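Local coordinates for protein flavodoxin (Streptococcus pneumoniae serotype 4, PDB 5LJL) that binds FMN and probably serves as a low-potential electron donor to a number of redox enzymes, at residues G63-E68 with C100-D105; M70-D75 with D104-V109. All coordinates share one frame; numbering follows the deposited sequence.

Contact 1: G63-E68 with C100-D105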
ATOM      1  N   GLY A  63      -7.476 -14.442   6.857  1.00 23.21           N
ATOM      2  CA  GLY A  63      -7.316 -13.043   7.196  1.00 23.74           C
ATOM      3  C   GLY A  63      -6.028 -12.643   7.877  1.00 23.25           C
ATOM      4  O   GLY A  63      -6.026 -11.655   8.597  1.00 24.39           O
ATOM      5  N   GLU A  64      -4.970 -13.416   7.669  1.00 20.32           N
ATOM      6  CA  GLU A  64      -3.710 -13.098   8.200  1.00 20.40           C
ATOM      7  C   GLU A  64      -2.907 -12.174   7.246  1.00 17.09           C
ATOM      8  O   GLU A  64      -3.131 -12.030   5.999  1.00 15.51           O
ATOM      9  CB  GLU A  64      -2.886 -14.363   8.592  1.00 26.58           C
ATOM     10  CG  GLU A  64      -3.465 -15.157   9.791  1.00 32.51           C
ATOM     11  CD  GLU A  64      -2.946 -16.586   9.847  1.00 37.13           C
ATOM     12  OE1 GLU A  64      -3.642 -17.451  10.394  1.00 43.66           O
ATOM     13  OE2 GLU A  64      -1.830 -16.847   9.345  1.00 39.33           O
ATOM     14  N   LEU A  65      -1.914 -11.564   7.861  1.00 15.39           N
ATOM     15  CA  LEU A  65      -0.911 -10.885   7.140  1.00 14.22           C
ATOM     16  C   LEU A  65      -0.047 -11.934   6.398  1.00 14.30           C
ATOM     17  O   LEU A  65       0.105 -13.070   6.878  1.00 15.43           O
ATOM     18  CB  LEU A  65      -0.041 -10.122   8.136  1.00 14.92           C
ATOM     19  CG  LEU A  65      -0.721  -9.106   9.044  1.00 15.38           C
ATOM     20  CD1 LEU A  65       0.322  -8.522   9.979  1.00 15.83           C
ATOM     21  CD2 LEU A  65      -1.371  -8.027   8.208  1.00 14.76           C
ATOM     22  N   PRO A  66       0.455 -11.596   5.196  1.00 13.10           N
ATOM     23  CA  PRO A  66       1.564 -12.356   4.648  1.00 12.68           C
ATOM     24  C   PRO A  66       2.661 -12.604   5.684  1.00 13.69           C
ATOM     25  O   PRO A  66       3.046 -11.705   6.436  1.00 13.06           O
ATOM     26  CB  PRO A  66       2.064 -11.463   3.526  1.00 12.19           C
ATOM     27  CG  PRO A  66       0.877 -10.642   3.126  1.00 12.23           C
ATOM     28  CD  PRO A  66       0.160 -10.391   4.388  1.00 12.12           C
ATOM     29  N   ASP A  67       3.184 -13.852   5.680  1.00 14.33           N
ATOM     30  CA  ASP A  67       4.255 -14.199   6.577  1.00 15.88           C
ATOM     31  C   ASP A  67       5.357 -13.155   6.540  1.00 14.53           C
ATOM     32  O   ASP A  67       5.861 -12.695   7.561  1.00 18.58           O
ATOM     33  CB  ASP A  67       4.857 -15.567   6.188  1.00 18.26           C
ATOM     34  CG  ASP A  67       3.956 -16.698   6.489  1.00 19.92           C
ATOM     35  OD1 ASP A  67       4.289 -17.852   5.993  1.00 24.72           O
ATOM     36  OD2 ASP A  67       2.924 -16.538   7.245  1.00 17.85           O
ATOM     37  N   GLU A  68       5.752 -12.774   5.322  1.00 15.91           N
ATOM     38  CA  GLU A  68       6.849 -11.854   5.118  1.00 15.88           C
ATOM     39  C   GLU A  68       6.504 -10.391   5.553  1.00 16.01           C
ATOM     40  O   GLU A  68       7.402  -9.539   5.657  1.00 18.30           O
ATOM     41  CB  GLU A  68       7.281 -11.899   3.635  1.00 16.61           C
ATOM     42  CG  GLU A  68       6.223 -11.483   2.607  1.00 17.05           C
ATOM     43  CD  GLU A  68       5.314 -12.605   2.078  1.00 16.22           C
ATOM     44  OE1 GLU A  68       5.150 -13.607   2.773  1.00 17.34           O
ATOM     45  OE2 GLU A  68       4.772 -12.500   0.925  1.00 15.80           O
ATOM     46  N   CYS A 100      -9.305  -9.387   1.376  1.00 11.78           N
ATOM     47  CA  CYS A 100      -8.464  -8.223   1.627  1.00 12.52           C
ATOM     48  C   CYS A 100      -8.424  -7.778   3.085  1.00 11.98           C
ATOM     49  O   CYS A 100      -8.138  -6.587   3.354  1.00 13.02           O
ATOM     50  CB  CYS A 100      -8.802  -7.085   0.643  1.00 12.70           C
ATOM     51  SG  CYS A 100      -8.393  -7.385  -1.069  1.00 12.94           S
ATOM     52  N   LYS A 101      -8.581  -8.676   4.057  1.00 11.99           N
ATOM     53  CA  LYS A 101      -8.538  -8.247   5.449  1.00 12.32           C
ATOM     54  C   LYS A 101      -7.146  -7.663   5.780  1.00 11.61           C
ATOM     55  O   LYS A 101      -7.090  -6.780   6.612  1.00 11.07           O
ATOM     56  CB  LYS A 101      -8.933  -9.342   6.406  1.00 16.24           C
ATOM     57  CG  LYS A 101      -8.736  -8.963   7.860  1.00 19.23           C
ATOM     58  CD  LYS A 101      -9.570  -9.835   8.716  1.00 27.48           C
ATOM     59  CE  LYS A 101      -9.281  -9.542  10.175  1.00 30.47           C
ATOM     60  NZ  LYS A 101     -10.432 -10.004  10.996  1.00 33.92           N
ATOM     61  N   ALA A 102      -6.062  -8.121   5.149  1.00 10.98           N
ATOM     62  CA  ALA A 102      -4.751  -7.519   5.432  1.00 10.86           C
ATOM     63  C   ALA A 102      -4.717  -5.995   5.057  1.00 10.78           C
ATOM     64  O   ALA A 102      -3.959  -5.228   5.688  1.00 11.93           O
ATOM     65  CB  ALA A 102      -3.569  -8.283   4.777  1.00 10.53           C
ATOM     66  N   VAL A 103      -5.493  -5.588   4.047  1.00 11.50           N
ATOM     67  CA  VAL A 103      -5.602  -4.155   3.643  1.00 11.17           C
ATOM     68  C   VAL A 103      -6.199  -3.358   4.827  1.00 11.63           C
ATOM     69  O   VAL A 103      -5.629  -2.314   5.258  1.00 11.47           O
ATOM     70  CB  VAL A 103      -6.416  -3.958   2.307  1.00 11.80           C
ATOM     71  CG1 VAL A 103      -6.713  -2.478   2.064  1.00 12.56           C
ATOM     72  CG2 VAL A 103      -5.769  -4.664   1.116  1.00 12.16           C
ATOM     73  N   ASP A 104      -7.273  -3.884   5.410  1.00 13.17           N
ATOM     74  CA  ASP A 104      -7.897  -3.271   6.561  1.00 13.59           C
ATOM     75  C   ASP A 104      -6.935  -3.223   7.738  1.00 12.84           C
ATOM     76  O   ASP A 104      -6.835  -2.202   8.443  1.00 11.66           O
ATOM     77  CB  ASP A 104      -9.179  -4.015   6.957  1.00 16.12           C
ATOM     78  CG  ASP A 104     -10.309  -3.744   6.063  1.00 17.67           C
ATOM     79  OD1 ASP A 104     -10.241  -2.899   5.135  1.00 18.84           O
ATOM     80  OD2 ASP A 104     -11.339  -4.422   6.288  1.00 21.29           O
ATOM     81  N   ASP A 105      -6.203  -4.303   7.970  1.00 11.89           N
ATOM     82  CA  ASP A 105      -5.250  -4.340   9.087  1.00 12.83           C
ATOM     83  C   ASP A 105      -4.119  -3.321   8.955  1.00 12.29           C
ATOM     84  O   ASP A 105      -3.722  -2.696   9.935  1.00 12.54           O
ATOM     85  CB  ASP A 105      -4.673  -5.733   9.214  1.00 14.88           C
ATOM     86  CG  ASP A 105      -5.713  -6.775   9.613  1.00 17.66           C
ATOM     87  OD1 ASP A 105      -6.823  -6.420  10.061  1.00 19.71           O
ATOM     88  OD2 ASP A 105      -5.377  -7.919   9.350  1.00 24.34           O
TER
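The Gly63–Glu64 peptide and the Asp105 carboxylate, two flat groups, approach each other oxygen first. Gly63 O stands 3.9 Å from Asp105 OD2, and as both are acceptors the approach is a spacing rather than a bond. The extended chain of Lys101 runs past the same oxygen, CG lying 3.9 Å from Gly63 O. Lys101 CG is anti to the backbone N (chi1 173°), which carries the chain away from the helix and alongside the glycine. The fit at Gly63 is close: its CA lies 4.1 Å from Lys101 CB. The positive phi of Gly63 also suits a glycine.

Beyond the peptide the contact becomes apolar. Leu65 sends one branch across, and CD2 meets Ala102 CB and Asp105 CB at 4.1 Å each, bridging one helical turn. Ala102 CB is the methyl that the loop covers: Glu64 O comes to 4.0 Å of it and Pro66 CD to 4.3 Å. No polar bond joins the two segments directly, but Thr59 OG1 is hydrogen-bonded to Ala102 N in the first turn of the helix. On that helix, Asp104 is salt-bridged to Lys123 of strand 116-125.

Cys100 is the N-cap residue of helix 101-113, and Pro66 lies just before helix 67-77. The contact thus joins the loop leading into helix 67-77 to the start of helix 101-113. These two helices follow the neighbouring parallel strands 52-56 and 85-92, an arrangement characteristic of the flavodoxin fold, whose FMN-binding loops lie at this end of the sheet.

Contact 2: M70-D75 with D104-V109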
ATOM      1  N   MET A  70       4.816  -9.894   8.506  1.00 16.54           N
ATOM      2  CA  MET A  70       4.673  -9.842   9.970  1.00 17.65           C
ATOM      3  C   MET A  70       5.724  -8.962  10.642  1.00 15.17           C
ATOM      4  O   MET A  70       5.387  -8.105  11.432  1.00 14.85           O
ATOM      5  CB  MET A  70       4.647 -11.253  10.573  1.00 22.76           C
ATOM      6  CG  MET A  70       3.238 -11.852  10.543  1.00 25.51           C
ATOM      7  SD  MET A  70       3.133 -13.466  11.465  1.00 35.73           S
ATOM      8  CE  MET A  70       4.238 -13.101  12.811  1.00 35.90           C
ATOM      9  N   ASP A  71       6.967  -9.110  10.266  1.00 15.59           N
ATOM     10  CA  ASP A  71       8.042  -8.259  10.779  1.00 18.98           C
ATOM     11  C   ASP A  71       7.924  -6.769  10.395  1.00 15.87           C
ATOM     12  O   ASP A  71       8.157  -5.888  11.177  1.00 13.92           O
ATOM     13  CB  ASP A  71       9.386  -8.768  10.251  1.00 25.39           C
ATOM     14  CG  ASP A  71      10.145  -9.470  11.276  1.00 35.29           C
ATOM     15  OD1 ASP A  71      11.260  -8.979  11.548  1.00 57.45           O
ATOM     16  OD2 ASP A  71       9.631 -10.439  11.878  1.00 36.11           O
ATOM     17  N   PHE A  72       7.542  -6.518   9.130  1.00 14.52           N
ATOM     18  CA  PHE A  72       7.359  -5.183   8.609  1.00 12.20           C
ATOM     19  C   PHE A  72       6.207  -4.479   9.401  1.00 11.73           C
ATOM     20  O   PHE A  72       6.306  -3.337   9.758  1.00 12.90           O
ATOM     21  CB  PHE A  72       7.052  -5.282   7.102  1.00 12.13           C
ATOM     22  CG  PHE A  72       6.993  -3.936   6.430  1.00 11.74           C
ATOM     23  CD1 PHE A  72       8.138  -3.333   5.964  1.00 11.30           C
ATOM     24  CD2 PHE A  72       5.787  -3.232   6.363  1.00 11.35           C
ATOM     25  CE1 PHE A  72       8.126  -2.089   5.378  1.00 11.59           C
ATOM     26  CE2 PHE A  72       5.751  -1.966   5.800  1.00 11.70           C
ATOM     27  CZ  PHE A  72       6.924  -1.383   5.313  1.00 10.96           C
ATOM     28  N   TYR A  73       5.102  -5.203   9.602  1.00 11.33           N
ATOM     29  CA  TYR A  73       3.957  -4.686  10.382  1.00 10.75           C
ATOM     30  C   TYR A  73       4.420  -4.300  11.804  1.00 10.86           C
ATOM     31  O   TYR A  73       4.005  -3.263  12.311  1.00 10.53           O
ATOM     32  CB  TYR A  73       2.803  -5.685  10.425  1.00 10.86           C
ATOM     33  CG  TYR A  73       1.586  -5.351  11.279  1.00 11.36           C
ATOM     34  CD1 TYR A  73       0.446  -4.863  10.714  1.00 11.31           C
ATOM     35  CD2 TYR A  73       1.570  -5.626  12.656  1.00 11.49           C
ATOM     36  CE1 TYR A  73      -0.653  -4.535  11.481  1.00 11.77           C
ATOM     37  CE2 TYR A  73       0.480  -5.329  13.448  1.00 12.08           C
ATOM     38  CZ  TYR A  73      -0.624  -4.783  12.884  1.00 11.65           C
ATOM     39  OH  TYR A  73      -1.694  -4.564  13.721  1.00 12.75           O
ATOM     40  N   GLU A  74       5.180  -5.198  12.448  1.00 10.86           N
ATOM     41  CA  GLU A  74       5.656  -4.926  13.805  1.00 12.54           C
ATOM     42  C   GLU A  74       6.494  -3.682  13.854  1.00 12.97           C
ATOM     43  O   GLU A  74       6.305  -2.834  14.764  1.00 12.52           O
ATOM     44  CB  GLU A  74       6.449  -6.145  14.391  1.00 14.66           C
ATOM     45  CG  GLU A  74       5.521  -7.344  14.613  1.00 15.82           C
ATOM     46  CD  GLU A  74       6.217  -8.673  14.925  1.00 18.93           C
ATOM     47  OE1 GLU A  74       7.434  -8.662  15.109  1.00 25.70           O
ATOM     48  OE2 GLU A  74       5.557  -9.727  14.958  1.00 21.61           O
ATOM     49  N   ASP A  75       7.435  -3.592  12.909  1.00 12.43           N
ATOM     50  CA  ASP A  75       8.271  -2.426  12.846  1.00 13.72           C
ATOM     51  C   ASP A  75       7.481  -1.148  12.568  1.00 12.69           C
ATOM     52  O   ASP A  75       7.719  -0.097  13.234  1.00 11.74           O
ATOM     53  CB  ASP A  75       9.421  -2.584  11.831  1.00 15.20           C
ATOM     54  CG  ASP A  75      10.420  -3.687  12.185  1.00 19.03           C
ATOM     55  OD1 ASP A  75      10.428  -4.155  13.353  1.00 20.54           O
ATOM     56  OD2 ASP A  75      11.148  -4.136  11.245  1.00 21.45           O
ATOM     57  N   ASP A 104      -7.273  -3.884   5.410  1.00 13.17           N
ATOM     58  CA  ASP A 104      -7.897  -3.271   6.561  1.00 13.59           C
ATOM     59  C   ASP A 104      -6.935  -3.223   7.738  1.00 12.84           C
ATOM     60  O   ASP A 104      -6.835  -2.202   8.443  1.00 11.66           O
ATOM     61  CB  ASP A 104      -9.179  -4.015   6.957  1.00 16.12           C
ATOM     62  CG  ASP A 104     -10.309  -3.744   6.063  1.00 17.67           C
ATOM     63  OD1 ASP A 104     -10.241  -2.899   5.135  1.00 18.84           O
ATOM     64  OD2 ASP A 104     -11.339  -4.422   6.288  1.00 21.29           O
ATOM     65  N   ASP A 105      -6.203  -4.303   7.970  1.00 11.89           N
ATOM     66  CA  ASP A 105      -5.250  -4.340   9.087  1.00 12.83           C
ATOM     67  C   ASP A 105      -4.119  -3.321   8.955  1.00 12.29           C
ATOM     68  O   ASP A 105      -3.722  -2.696   9.935  1.00 12.54           O
ATOM     69  CB  ASP A 105      -4.673  -5.733   9.214  1.00 14.88           C
ATOM     70  CG  ASP A 105      -5.713  -6.775   9.613  1.00 17.66           C
ATOM     71  OD1 ASP A 105      -6.823  -6.420  10.061  1.00 19.71           O
ATOM     72  OD2 ASP A 105      -5.377  -7.919   9.350  1.00 24.34           O
ATOM     73  N   PHE A 106      -3.623  -3.144   7.730  1.00 11.79           N
ATOM     74  CA  PHE A 106      -2.559  -2.138   7.472  1.00 10.61           C
ATOM     75  C   PHE A 106      -3.125  -0.721   7.538  1.00 10.64           C
ATOM     76  O   PHE A 106      -2.403   0.215   7.971  1.00 11.15           O
ATOM     77  CB  PHE A 106      -1.807  -2.405   6.165  1.00 11.05           C
ATOM     78  CG  PHE A 106      -0.569  -3.214   6.339  1.00  9.94           C
ATOM     79  CD1 PHE A 106       0.569  -2.599   6.844  1.00  9.96           C
ATOM     80  CD2 PHE A 106      -0.524  -4.567   6.102  1.00 11.26           C
ATOM     81  CE1 PHE A 106       1.760  -3.328   7.001  1.00 10.21           C
ATOM     82  CE2 PHE A 106       0.640  -5.301   6.254  1.00  9.97           C
ATOM     83  CZ  PHE A 106       1.811  -4.687   6.722  1.00 10.43           C
ATOM     84  N   ASP A 107      -4.387  -0.518   7.125  1.00 11.03           N
ATOM     85  CA  ASP A 107      -5.035   0.804   7.317  1.00 12.62           C
ATOM     86  C   ASP A 107      -4.973   1.166   8.814  1.00 11.92           C
ATOM     87  O   ASP A 107      -4.554   2.279   9.193  1.00 13.01           O
ATOM     88  CB  ASP A 107      -6.455   0.749   6.759  1.00 14.91           C
ATOM     89  CG  ASP A 107      -7.183   2.057   6.845  1.00 17.48           C
ATOM     90  OD1 ASP A 107      -6.637   3.087   7.205  1.00 17.41           O
ATOM     91  OD2 ASP A 107      -8.350   2.028   6.463  1.00 23.62           O
ATOM     92  N   ARG A 108      -5.355   0.227   9.690  1.00 12.41           N
ATOM     93  CA  ARG A 108      -5.392   0.493  11.135  1.00 13.95           C
ATOM     94  C   ARG A 108      -4.037   0.738  11.740  1.00 13.29           C
ATOM     95  O   ARG A 108      -3.880   1.650  12.564  1.00 13.96           O
ATOM     96  CB  ARG A 108      -6.134  -0.641  11.866  1.00 17.57           C
ATOM     97  CG  ARG A 108      -7.594  -0.717  11.503  1.00 20.49           C
ATOM     98  CD  ARG A 108      -8.473   0.308  12.242  1.00 27.81           C
ATOM     99  NE  ARG A 108      -9.923  -0.066  12.147  1.00 40.46           N
ATOM    100  CZ  ARG A 108     -10.876   0.090  13.092  1.00 39.77           C
ATOM    101  NH1 ARG A 108     -10.616   0.630  14.287  1.00 40.90           N
ATOM    102  NH2 ARG A 108     -12.121  -0.323  12.838  1.00 40.82           N
ATOM    103  N   VAL A 109      -3.036  -0.041  11.355  1.00 12.36           N
ATOM    104  CA  VAL A 109      -1.703   0.187  11.845  1.00 11.91           C
ATOM    105  C   VAL A 109      -1.161   1.549  11.434  1.00 10.78           C
ATOM    106  O   VAL A 109      -0.515   2.257  12.263  1.00 10.98           O
ATOM    107  CB  VAL A 109      -0.743  -1.020  11.603  1.00 11.94           C
ATOM    108  CG1 VAL A 109      -0.205  -1.022  10.215  1.00 13.87           C
ATOM    109  CG2 VAL A 109       0.432  -0.934  12.581  1.00 11.84           C
TER
HETATM  110  O   HOH W   1      -3.711  -3.244  12.518  1.00 20.99           O
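Asp105 O takes two hydrogen bonds: one from a water at 2.6 Å, the other from Val109 N in the regular helical pattern. The same water is 2.7 Å from Tyr73 OH and lies near the plane of the tyrosine ring, so it ties the phenol to the neighbouring helix. This is the packing of two helices of the flavodoxin alpha/beta fold, which belong to consecutive beta-alpha-beta crossovers. The axes of segments 70-75 and 104-109 come within 11.1 Å, their directions 24° apart, a separation bridged by aromatic side chains.

Tyr73 does most of the bridging, since CG anti to the backbone N swings its ring toward helix 101-113. Its edge points at the face of Phe106 in a T-shaped pair, with centroids 5.7 Å apart and planes at 82°. Phe106 also reaches Phe72, CE1 to CD2 at 4.1 Å, and these two side chains, together with Val55 of strand 52-56, continue the packing down to the sheet. Val109 covers one face of the tyrosine: CG2 sits 4.2 Å from the ring centroid and 22° off the normal, a CH-pi contact, while CB approaches Tyr73 CE1 to 3.5 Å.

How the contacts relate
Contact 2 packs helix 67-77 on helix 101-113; contact 1 packs the loop before helix 67-77 on the start of helix 101-113. Both lie on the same side of the chain's centre, about 8 Å apart, centre to centre. Contact 1 is the partly exposed end, built from a glycine backbone, a leucine branch, an alanine methyl and the stem of a lysine. Contact 2, further along the chain on both sides, is more deeply buried, and aromatic rings take over from small aliphatic groups and backbone. Leu65 links them: CD1 lies 3.7 Å from Tyr73 CG, and CD2 3.9 Å from Phe106 CE2. Asp105 serves both, with its side chain in contact 1 and its carbonyl in contact 2.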